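Local structure of peroxisomal membrane protein PEX15 (Saccharomyces cerevisiae, 5VXV) at residues S2-E7 and V27-I32; K18-K23 and L42-S47; F70-P75 and L120-I125; I152-V157 and P168-A173. The protein anchors the Pex1/Pex6 AAA-ATPase to the peroxisomal membrane, interacting with Pex6, and is represented here by a largely helical, probably cytoplasmic part. All blocks are in the same frame, centred on the assembly; numbering follows the deposited sequence.

Contact 1: S2-E7 and V27-I32; sequences SEVFQE and VGFIDI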
# COMPACT_ATOMS: atom_id res chain seq x y z
N SER A 2 15.66 -21.92 7.68
CA SER A 2 15.10 -23.11 8.31
C SER A 2 14.23 -23.89 7.33
O SER A 2 13.73 -23.33 6.35
CB SER A 2 14.27 -22.73 9.54
OG SER A 2 13.13 -21.97 9.17
N GLU A 3 14.06 -25.18 7.60
CA GLU A 3 13.19 -26.01 6.77
C GLU A 3 11.77 -25.45 6.74
O GLU A 3 11.13 -25.42 5.69
CB GLU A 3 13.19 -27.45 7.28
CG GLU A 3 12.16 -28.33 6.61
N VAL A 4 11.26 -25.00 7.89
CA VAL A 4 9.89 -24.50 7.94
C VAL A 4 9.75 -23.23 7.11
O VAL A 4 8.76 -23.07 6.39
CB VAL A 4 9.45 -24.28 9.40
CG1 VAL A 4 9.31 -25.61 10.10
CG2 VAL A 4 10.41 -23.37 10.16
N PHE A 5 10.72 -22.32 7.19
CA PHE A 5 10.65 -21.13 6.35
C PHE A 5 10.70 -21.50 4.88
O PHE A 5 9.98 -20.92 4.06
CB PHE A 5 11.79 -20.16 6.70
CG PHE A 5 11.73 -18.85 5.96
CD1 PHE A 5 10.52 -18.18 5.81
CD2 PHE A 5 12.87 -18.28 5.43
CE1 PHE A 5 10.46 -16.97 5.14
CE2 PHE A 5 12.82 -17.08 4.75
CZ PHE A 5 11.61 -16.42 4.61
N GLN A 6 11.53 -22.48 4.52
CA GLN A 6 11.57 -22.94 3.14
C GLN A 6 10.21 -23.48 2.70
O GLN A 6 9.79 -23.27 1.56
CB GLN A 6 12.65 -24.00 2.96
CG GLN A 6 12.88 -24.42 1.52
CD GLN A 6 13.41 -23.28 0.67
OE1 GLN A 6 14.48 -22.74 0.94
NE2 GLN A 6 12.66 -22.90 -0.36
N GLU A 7 9.51 -24.19 3.59
CA GLU A 7 8.18 -24.68 3.25
C GLU A 7 7.24 -23.52 2.94
O GLU A 7 6.42 -23.61 2.01
CB GLU A 7 7.62 -25.53 4.39
CG GLU A 7 8.33 -26.86 4.59
CD GLU A 7 7.68 -27.71 5.67
OE1 GLU A 7 6.50 -27.46 6.00
OE2 GLU A 7 8.35 -28.63 6.18
N VAL A 27 3.44 -21.66 12.58
CA VAL A 27 4.78 -21.76 13.15
C VAL A 27 5.17 -20.54 13.98
O VAL A 27 6.22 -20.56 14.64
CB VAL A 27 5.84 -22.00 12.05
CG1 VAL A 27 5.46 -23.20 11.20
CG2 VAL A 27 6.03 -20.76 11.19
N GLY A 28 4.37 -19.48 13.96
CA GLY A 28 4.63 -18.31 14.78
C GLY A 28 5.41 -17.20 14.11
O GLY A 28 5.95 -16.34 14.82
N PHE A 29 5.48 -17.18 12.78
CA PHE A 29 6.28 -16.17 12.08
C PHE A 29 5.61 -14.80 12.03
O PHE A 29 6.31 -13.80 11.84
CB PHE A 29 6.57 -16.63 10.65
CG PHE A 29 7.67 -17.66 10.52
CD1 PHE A 29 8.66 -17.80 11.48
CD2 PHE A 29 7.70 -18.50 9.41
CE1 PHE A 29 9.65 -18.75 11.34
CE2 PHE A 29 8.69 -19.45 9.27
CZ PHE A 29 9.67 -19.58 10.23
N ILE A 30 4.29 -14.73 12.16
CA ILE A 30 3.57 -13.45 11.98
C ILE A 30 3.66 -12.73 13.32
O ILE A 30 2.73 -12.72 14.13
CB ILE A 30 2.14 -13.65 11.49
CG1 ILE A 30 2.12 -14.59 10.27
CG2 ILE A 30 1.51 -12.31 11.14
CD1 ILE A 30 0.74 -14.92 9.76
N ASP A 31 4.80 -12.09 13.54
CA ASP A 31 5.15 -11.55 14.85
C ASP A 31 6.22 -10.49 14.64
O ASP A 31 7.25 -10.77 14.04
CB ASP A 31 5.65 -12.66 15.78
CG ASP A 31 5.92 -12.18 17.19
OD1 ASP A 31 5.93 -10.96 17.43
OD2 ASP A 31 6.12 -13.05 18.08
N ILE A 32 5.96 -9.27 15.13
CA ILE A 32 6.91 -8.17 14.91
C ILE A 32 8.29 -8.54 15.43
O ILE A 32 9.31 -8.12 14.85
CB ILE A 32 6.38 -6.87 15.56
CG1 ILE A 32 7.37 -5.72 15.36
CG2 ILE A 32 6.12 -7.07 17.05
CD1 ILE A 32 7.57 -5.31 13.91

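Contact 2: K18-K23 and L42-S47; sequences KDCLEK and LDLFVS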
# COMPACT_ATOMS: atom_id res chain seq x y z
N LYS A 18 -2.86 -18.61 0.52
CA LYS A 18 -3.55 -18.87 1.78
C LYS A 18 -2.82 -19.93 2.60
O LYS A 18 -2.63 -19.77 3.81
CB LYS A 18 -5.00 -19.29 1.52
CG LYS A 18 -5.77 -19.67 2.78
N ASP A 19 -2.39 -21.01 1.95
CA ASP A 19 -1.64 -22.05 2.66
C ASP A 19 -0.31 -21.50 3.18
O ASP A 19 0.11 -21.84 4.29
CB ASP A 19 -1.39 -23.24 1.74
CG ASP A 19 -2.66 -24.01 1.44
OD1 ASP A 19 -3.64 -23.86 2.19
OD2 ASP A 19 -2.66 -24.78 0.45
N CYS A 20 0.36 -20.66 2.39
CA CYS A 20 1.59 -20.03 2.85
C CYS A 20 1.34 -19.26 4.14
O CYS A 20 2.05 -19.45 5.14
CB CYS A 20 2.13 -19.10 1.76
SG CYS A 20 3.51 -18.04 2.28
N LEU A 21 0.33 -18.39 4.15
CA LEU A 21 0.05 -17.57 5.32
C LEU A 21 -0.39 -18.42 6.51
O LEU A 21 0.01 -18.14 7.65
CB LEU A 21 -1.00 -16.52 4.99
CG LEU A 21 -0.49 -15.38 4.10
CD1 LEU A 21 -1.65 -14.59 3.50
CD2 LEU A 21 0.43 -14.45 4.88
N GLU A 22 -1.21 -19.44 6.27
CA GLU A 22 -1.63 -20.30 7.37
C GLU A 22 -0.43 -21.01 8.00
O GLU A 22 -0.39 -21.20 9.22
CB GLU A 22 -2.66 -21.32 6.89
CG GLU A 22 -4.01 -20.73 6.47
CD GLU A 22 -4.83 -20.24 7.65
OE1 GLU A 22 -4.35 -20.31 8.80
OE2 GLU A 22 -5.98 -19.79 7.43
N LYS A 23 0.54 -21.42 7.18
CA LYS A 23 1.73 -22.06 7.73
C LYS A 23 2.58 -21.08 8.52
O LYS A 23 3.11 -21.42 9.59
CB LYS A 23 2.55 -22.69 6.60
CG LYS A 23 3.77 -23.48 7.08
CD LYS A 23 3.37 -24.63 7.99
N LEU A 42 9.63 -11.02 7.05
CA LEU A 42 8.74 -9.88 6.86
C LEU A 42 8.46 -9.65 5.38
O LEU A 42 7.32 -9.40 4.99
CB LEU A 42 9.36 -8.63 7.49
CG LEU A 42 8.66 -7.29 7.25
CD1 LEU A 42 7.22 -7.33 7.72
CD2 LEU A 42 9.43 -6.17 7.94
N ASP A 43 9.50 -9.74 4.54
CA ASP A 43 9.31 -9.51 3.11
C ASP A 43 8.33 -10.51 2.51
O ASP A 43 7.46 -10.14 1.71
CB ASP A 43 10.67 -9.60 2.40
CG ASP A 43 10.73 -8.73 1.16
OD1 ASP A 43 10.30 -7.56 1.22
OD2 ASP A 43 11.23 -9.21 0.12
N LEU A 44 8.44 -11.79 2.89
CA LEU A 44 7.50 -12.79 2.40
C LEU A 44 6.08 -12.49 2.87
O LEU A 44 5.12 -12.55 2.09
CB LEU A 44 7.92 -14.19 2.85
CG LEU A 44 6.90 -15.30 2.56
CD1 LEU A 44 6.62 -15.42 1.07
CD2 LEU A 44 7.38 -16.64 3.12
N PHE A 45 5.93 -12.17 4.16
CA PHE A 45 4.61 -11.89 4.71
C PHE A 45 3.92 -10.78 3.94
O PHE A 45 2.75 -10.91 3.55
CB PHE A 45 4.73 -11.54 6.19
CG PHE A 45 3.44 -11.14 6.82
CD1 PHE A 45 2.45 -12.08 7.07
CD2 PHE A 45 3.20 -9.81 7.16
CE1 PHE A 45 1.26 -11.71 7.64
CE2 PHE A 45 2.01 -9.44 7.74
CZ PHE A 45 1.04 -10.38 7.98
N VAL A 46 4.62 -9.66 3.71
CA VAL A 46 4.01 -8.53 3.01
C VAL A 46 3.66 -8.92 1.58
O VAL A 46 2.59 -8.56 1.07
CB VAL A 46 4.95 -7.31 3.06
CG1 VAL A 46 4.40 -6.16 2.23
CG2 VAL A 46 5.16 -6.87 4.50
N SER A 47 4.56 -9.64 0.90
CA SER A 47 4.29 -10.03 -0.48
C SER A 47 3.09 -10.96 -0.57
O SER A 47 2.27 -10.84 -1.49
CB SER A 47 5.53 -10.68 -1.09
OG SER A 47 6.55 -9.72 -1.32

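Contact 3: F70-P75 and L120-I125; sequences FTLDTP and LELESI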
# COMPACT_ATOMS: atom_id res chain seq x y z
N PHE A 70 -1.43 -4.66 10.23
CA PHE A 70 -1.89 -3.66 9.28
C PHE A 70 -3.02 -2.77 9.81
O PHE A 70 -3.58 -1.98 9.04
CB PHE A 70 -2.35 -4.34 7.98
CG PHE A 70 -1.26 -5.11 7.29
CD1 PHE A 70 -0.10 -4.47 6.87
CD2 PHE A 70 -1.40 -6.46 7.04
CE1 PHE A 70 0.90 -5.17 6.23
CE2 PHE A 70 -0.40 -7.16 6.41
CZ PHE A 70 0.76 -6.52 6.00
N THR A 71 -3.36 -2.88 11.09
CA THR A 71 -4.29 -1.95 11.72
C THR A 71 -3.47 -0.78 12.28
O THR A 71 -2.58 -0.99 13.11
CB THR A 71 -5.10 -2.64 12.82
OG1 THR A 71 -5.88 -3.69 12.24
CG2 THR A 71 -6.04 -1.66 13.51
N LEU A 72 -3.80 0.43 11.84
CA LEU A 72 -2.85 1.54 11.89
C LEU A 72 -2.40 1.88 13.31
O LEU A 72 -1.26 2.30 13.50
CB LEU A 72 -3.44 2.77 11.21
CG LEU A 72 -3.74 2.63 9.72
CD1 LEU A 72 -4.38 3.89 9.18
CD2 LEU A 72 -2.47 2.29 8.94
N ASP A 73 -3.27 1.72 14.30
CA ASP A 73 -2.98 2.21 15.64
C ASP A 73 -2.52 1.11 16.60
O ASP A 73 -2.40 1.38 17.80
CB ASP A 73 -4.19 2.93 16.22
CG ASP A 73 -5.45 2.09 16.19
OD1 ASP A 73 -5.35 0.88 15.89
OD2 ASP A 73 -6.54 2.63 16.47
N THR A 74 -2.25 -0.11 16.12
CA THR A 74 -1.69 -1.10 17.03
C THR A 74 -0.20 -0.86 17.23
O THR A 74 0.47 -0.31 16.35
CB THR A 74 -1.90 -2.52 16.51
OG1 THR A 74 -1.06 -2.74 15.36
CG2 THR A 74 -3.35 -2.77 16.13
N PRO A 75 0.34 -1.26 18.38
CA PRO A 75 1.80 -1.16 18.56
C PRO A 75 2.57 -1.90 17.49
O PRO A 75 3.62 -1.42 17.03
CB PRO A 75 2.03 -1.76 19.96
CG PRO A 75 0.72 -1.59 20.66
CD PRO A 75 -0.33 -1.73 19.60
N LEU A 120 -8.90 8.62 7.08
CA LEU A 120 -8.26 9.90 7.36
C LEU A 120 -6.89 9.71 8.01
O LEU A 120 -5.94 10.43 7.69
CB LEU A 120 -9.16 10.76 8.25
CG LEU A 120 -10.07 11.75 7.52
CD1 LEU A 120 -10.91 11.05 6.46
CD2 LEU A 120 -10.97 12.48 8.51
N GLU A 121 -6.78 8.75 8.93
CA GLU A 121 -5.48 8.44 9.52
C GLU A 121 -4.48 8.00 8.46
O GLU A 121 -3.32 8.42 8.47
CB GLU A 121 -5.62 7.36 10.59
CG GLU A 121 -6.34 7.81 11.86
CD GLU A 121 -6.36 6.73 12.92
OE1 GLU A 121 -5.47 5.85 12.89
OE2 GLU A 121 -7.25 6.77 13.79
N LEU A 122 -4.92 7.14 7.54
CA LEU A 122 -4.03 6.67 6.49
C LEU A 122 -3.61 7.81 5.57
O LEU A 122 -2.46 7.88 5.14
CB LEU A 122 -4.72 5.57 5.68
CG LEU A 122 -3.91 5.00 4.51
CD1 LEU A 122 -2.64 4.32 5.00
CD2 LEU A 122 -4.77 4.03 3.71
N GLU A 123 -4.54 8.71 5.25
CA GLU A 123 -4.20 9.86 4.42
C GLU A 123 -3.04 10.64 5.02
O GLU A 123 -2.08 10.99 4.31
CB GLU A 123 -5.42 10.76 4.24
CG GLU A 123 -6.49 10.19 3.32
CD GLU A 123 -7.75 11.03 3.30
OE1 GLU A 123 -7.90 11.92 4.16
OE2 GLU A 123 -8.60 10.81 2.41
N SER A 124 -3.10 10.92 6.32
CA SER A 124 -2.03 11.66 6.98
C SER A 124 -0.72 10.87 6.95
O SER A 124 0.34 11.43 6.66
CB SER A 124 -2.42 11.99 8.42
OG SER A 124 -3.53 12.87 8.45
N ILE A 125 -0.79 9.57 7.26
CA ILE A 125 0.42 8.74 7.25
C ILE A 125 1.06 8.78 5.87
O ILE A 125 2.28 8.95 5.74
CB ILE A 125 0.07 7.31 7.68
CG1 ILE A 125 -0.20 7.27 9.19
CG2 ILE A 125 1.20 6.34 7.32
CD1 ILE A 125 -0.84 5.98 9.67

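Contact 4: I152-V157 and P168-A173; sequences IFIFQV and PNMYWA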
# COMPACT_ATOMS: atom_id res chain seq x y z
N ILE A 152 -1.69 5.04 -5.67
CA ILE A 152 -2.38 4.41 -4.54
C ILE A 152 -3.16 5.45 -3.76
O ILE A 152 -4.34 5.28 -3.46
CB ILE A 152 -1.38 3.67 -3.63
CG1 ILE A 152 -0.78 2.46 -4.35
CG2 ILE A 152 -2.07 3.21 -2.35
CD1 ILE A 152 0.41 1.85 -3.63
N PHE A 153 -2.50 6.56 -3.42
CA PHE A 153 -3.15 7.61 -2.65
C PHE A 153 -4.41 8.09 -3.35
O PHE A 153 -5.48 8.20 -2.73
CB PHE A 153 -2.17 8.77 -2.42
CG PHE A 153 -2.71 9.86 -1.55
CD1 PHE A 153 -3.42 10.91 -2.10
CD2 PHE A 153 -2.50 9.84 -0.18
CE1 PHE A 153 -3.92 11.93 -1.30
CE2 PHE A 153 -2.99 10.85 0.63
CZ PHE A 153 -3.70 11.89 0.07
N ILE A 154 -4.32 8.38 -4.65
CA ILE A 154 -5.46 8.95 -5.36
C ILE A 154 -6.53 7.89 -5.62
O ILE A 154 -7.70 8.08 -5.28
CB ILE A 154 -4.99 9.61 -6.67
CG1 ILE A 154 -4.09 10.81 -6.35
CG2 ILE A 154 -6.19 10.04 -7.51
CD1 ILE A 154 -3.47 11.48 -7.56
N PHE A 155 -6.14 6.76 -6.23
CA PHE A 155 -7.15 5.83 -6.72
C PHE A 155 -7.67 4.90 -5.63
O PHE A 155 -8.85 4.54 -5.63
CB PHE A 155 -6.58 5.01 -7.88
CG PHE A 155 -6.25 5.84 -9.10
CD1 PHE A 155 -7.19 6.70 -9.64
CD2 PHE A 155 -5.01 5.75 -9.69
CE1 PHE A 155 -6.89 7.47 -10.75
CE2 PHE A 155 -4.70 6.51 -10.80
CZ PHE A 155 -5.64 7.37 -11.33
N GLN A 156 -6.81 4.48 -4.69
CA GLN A 156 -7.26 3.56 -3.66
C GLN A 156 -7.80 4.27 -2.42
O GLN A 156 -8.73 3.77 -1.79
CB GLN A 156 -6.13 2.62 -3.26
CG GLN A 156 -5.62 1.76 -4.42
CD GLN A 156 -5.07 0.42 -3.96
OE1 GLN A 156 -5.47 -0.11 -2.93
NE2 GLN A 156 -4.16 -0.14 -4.75
N VAL A 157 -7.25 5.43 -2.07
CA VAL A 157 -7.66 6.12 -0.85
C VAL A 157 -8.71 7.18 -1.16
O VAL A 157 -9.84 7.11 -0.68
CB VAL A 157 -6.45 6.72 -0.11
CG1 VAL A 157 -6.88 7.34 1.21
CG2 VAL A 157 -5.40 5.64 0.13
N PRO A 168 -9.26 15.19 -11.54
CA PRO A 168 -7.93 15.81 -11.46
C PRO A 168 -7.76 16.68 -10.23
O PRO A 168 -6.62 16.89 -9.78
CB PRO A 168 -7.83 16.64 -12.75
CG PRO A 168 -8.92 16.15 -13.64
CD PRO A 168 -9.99 15.60 -12.75
N ASN A 169 -8.85 17.19 -9.67
CA ASN A 169 -8.76 18.05 -8.49
C ASN A 169 -8.18 17.32 -7.29
O ASN A 169 -7.69 17.97 -6.36
CB ASN A 169 -10.14 18.61 -8.15
CG ASN A 169 -10.71 19.48 -9.25
N MSE A 170 -8.21 15.99 -7.28
CA MSE A 170 -7.60 15.23 -6.21
C MSE A 170 -6.08 15.37 -6.25
O MSE A 170 -5.43 15.45 -5.21
CB MSE A 170 -7.99 13.76 -6.30
CG MSE A 170 -9.47 13.52 -6.12
SE MSE A 170 -9.92 11.69 -6.52
CE MSE A 170 -11.61 11.58 -5.55
N TYR A 171 -5.53 15.38 -7.46
CA TYR A 171 -4.09 15.58 -7.61
C TYR A 171 -3.70 17.00 -7.22
O TYR A 171 -2.77 17.20 -6.44
CB TYR A 171 -3.65 15.28 -9.04
CG TYR A 171 -2.18 15.53 -9.25
CD1 TYR A 171 -1.23 14.61 -8.80
CD2 TYR A 171 -1.73 16.67 -9.90
CE1 TYR A 171 0.11 14.84 -8.99
CE2 TYR A 171 -0.38 16.90 -10.08
CZ TYR A 171 0.54 15.98 -9.63
OH TYR A 171 1.88 16.20 -9.81
N TRP A 172 -4.41 17.99 -7.74
CA TRP A 172 -4.08 19.38 -7.42
C TRP A 172 -4.27 19.66 -5.94
O TRP A 172 -3.50 20.43 -5.35
CB TRP A 172 -4.91 20.33 -8.28
CG TRP A 172 -4.73 20.10 -9.75
CD1 TRP A 172 -5.70 19.82 -10.66
CD2 TRP A 172 -3.49 20.12 -10.47
NE1 TRP A 172 -5.15 19.67 -11.91
CE2 TRP A 172 -3.79 19.85 -11.82
CE3 TRP A 172 -2.16 20.34 -10.11
CZ2 TRP A 172 -2.81 19.79 -12.81
CZ3 TRP A 172 -1.19 20.29 -11.10
CH2 TRP A 172 -1.52 20.01 -12.43
N ALA A 173 -5.28 19.04 -5.31
CA ALA A 173 -5.47 19.23 -3.87
C ALA A 173 -4.29 18.69 -3.08
O ALA A 173 -3.81 19.34 -2.15
CB ALA A 173 -6.77 18.56 -3.43

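Contact 1: S2-E7 and V27-I32
F5 and F29 form an offset edge-to-face aromatic pair that ties the N-terminal helix 3-13 to the loop between helices 17-27 and 32-37. The edge of F5 is turned toward the face of F29, with ring planes at 90° and centroids 6.0 Å apart. F5 holds its ring there with CG anti to the backbone N (chi1 -175°). I41 of helix 39-51 touches both phenylalanines, continuing the cluster into the next helix.

The remaining packing is of aliphatic carbons against the far end of the F29 ring. V4 CG2 comes within 3.9 Å of F29 CZ, approaching at a slant. The helix backbone takes part as well, F5 CA lying 3.9 Å from F29 CE2. On the opposite face of the ring from F5, the F29 segment supplies its own cover in V27 CG2, 3.3 Å above the plane and displaced toward the rim. An alanine in place of F29 would probably leave the F5 edge without its aromatic face and open a gap beside V4 CG2 and V27 CG2.

Local hydrogen bonding shapes the two backbones. Helix 17-27 ends in a Schellman motif at G28, whose positive phi (94°) would jam a CB against the preceding carbonyl O, and the chain then turns into F29. At the start of helix 3-13, S2 makes an ST motif: its OG accepts from F5 N at 3.1 Å. The same S2 OG also lies at the edge of the F29 ring, near its plane and 4.3 Å from CZ.

Contact 2: K18-K23 and L42-S47
L21 sets CG anti to its carbonyl carbon (chi1 -73°) while F45 sets CG anti to its backbone N (chi1 175°), and these choices swing both side chains into the gap between helices 17-27 and 39-51. The two side chains cross at about a right angle. One methyl of L21 does the touching: CD2 rests 3.8 Å from F45 CD1 and nearly as close to CE1, so a single methyl touches two neighbouring ring carbons. The backbones are nearest here too, L21 CA standing 7.3 Å from F45 CA.

Beside this pair, C20 points its sulfur across the gap at a branch of L44, with SG 4.2 Å from CD2. L62 of helix 60-70 touches L21, and I66 and I69 of that helix pack on F45. From helix 3-13, L11 reaches C20, and F5 and F12 reach L44, so neighbouring helices line the seam on more than one side.

All four touching residues are buried, and what they offer one another is methyls, a ring and a cysteine sulfur. Fit and exclusion from solvent therefore probably hold the two helices together here, rather than directed polar bonds.

Contact 3: F70-P75 and L120-I125
L72 is the second residue of a type I beta turn running from T71 to T74, which brings its CA to 7.5 Å from the CA of L122 on helix 112-136. The turn is the short link between helices 60-70 and 75-86 in this all-helical fold, and T74 ends it as an N-cap, its OG1 accepting from the backbone N of C77. R81 NH1 donates to L72 O, a further hold of helix 75-86 on the turn.

L72 carries the contact. With CG anti to the carbonyl carbon (chi1 -63°), its two methyls are driven against the side of the long helix. CD1 presses on the backbone and on the root of the neighbouring side chains: it lies 3.7 Å from L122 N, 3.9 Å from L122 CB and 3.9 Å from E121 CB. Thus E121 contributes the aliphatic base of its extended chain to the seat of L72. D73 OD2 stands 4.9 Å from E121 OE1, two like charges near each other at the less buried side, which would probably repel mildly if both are ionised. C101 of helix 91-108 also touches L72.

I125 closes the seat one helical turn beyond E121. The I125 and L72 side chains run antiparallel alongside one another, and the second branch of the leucine meets the isoleucine there, L72 CD2 lying 4.1 Å from I125 CD1.

Contact 4: I152-V157 and P168-A173
I154 leaves helix 143-161 with its CB directed at helix 168-177 and forks there, each branch taking a different partner. The short branch, CG2, stands anti to the backbone N and meets the selenium of M170, a selenomethionine, at 4.2 Å. On its own helix the same methyl lies 4.0 Å above the plane of the F155 ring, displaced toward the rim. The long branch runs through CG1, anti to the carbonyl carbon (chi1 -65°), and stays extended (chi2 175°) out to CD1. That terminal methyl comes to the edge of the Y171 ring, near its plane, 4.0 Å from CD1 of the tyrosine and 4.1 Å from Y171 CB.

The helix carrying I154 widens into a pi-type turn at 152-157, where I152 O accepts from both Q156 N (2.9 Å) and V157 N (3.2 Å).

All three touching residues are buried. Y171 OH is hydrogen-bonded to E197 OE2 of helix 196-217, and I200 of that helix also packs on the tyrosine. Helix 143-161 is thus flanked by several helices: I154 faces helix 168-177, while I152 and V157 pack on helix 112-136, with I152 also on helix 91-108.

In the fold
Contact 1 lies at the surface, its centre about 23 Å from the centre of the chain, whereas contacts 2 and 4 are buried and contact 3 is partly so. Contacts 1 and 2 belong to one N-terminal group of helices: I30 packs on F45, and F5 on L44. F45 in turn meets F70, which passes the packing on to contact 3. Contacts 3 and 4 are joined through helices 112-136 and 143-161, where V157 touches L122 and E123; contact 4 stands across the chain centre from contacts 1 and 2. Only in contact 1 do two rings pair across the segments. Contacts 2 and 4 are wholly apolar; contact 3 also uses a glutamate's aliphatic base.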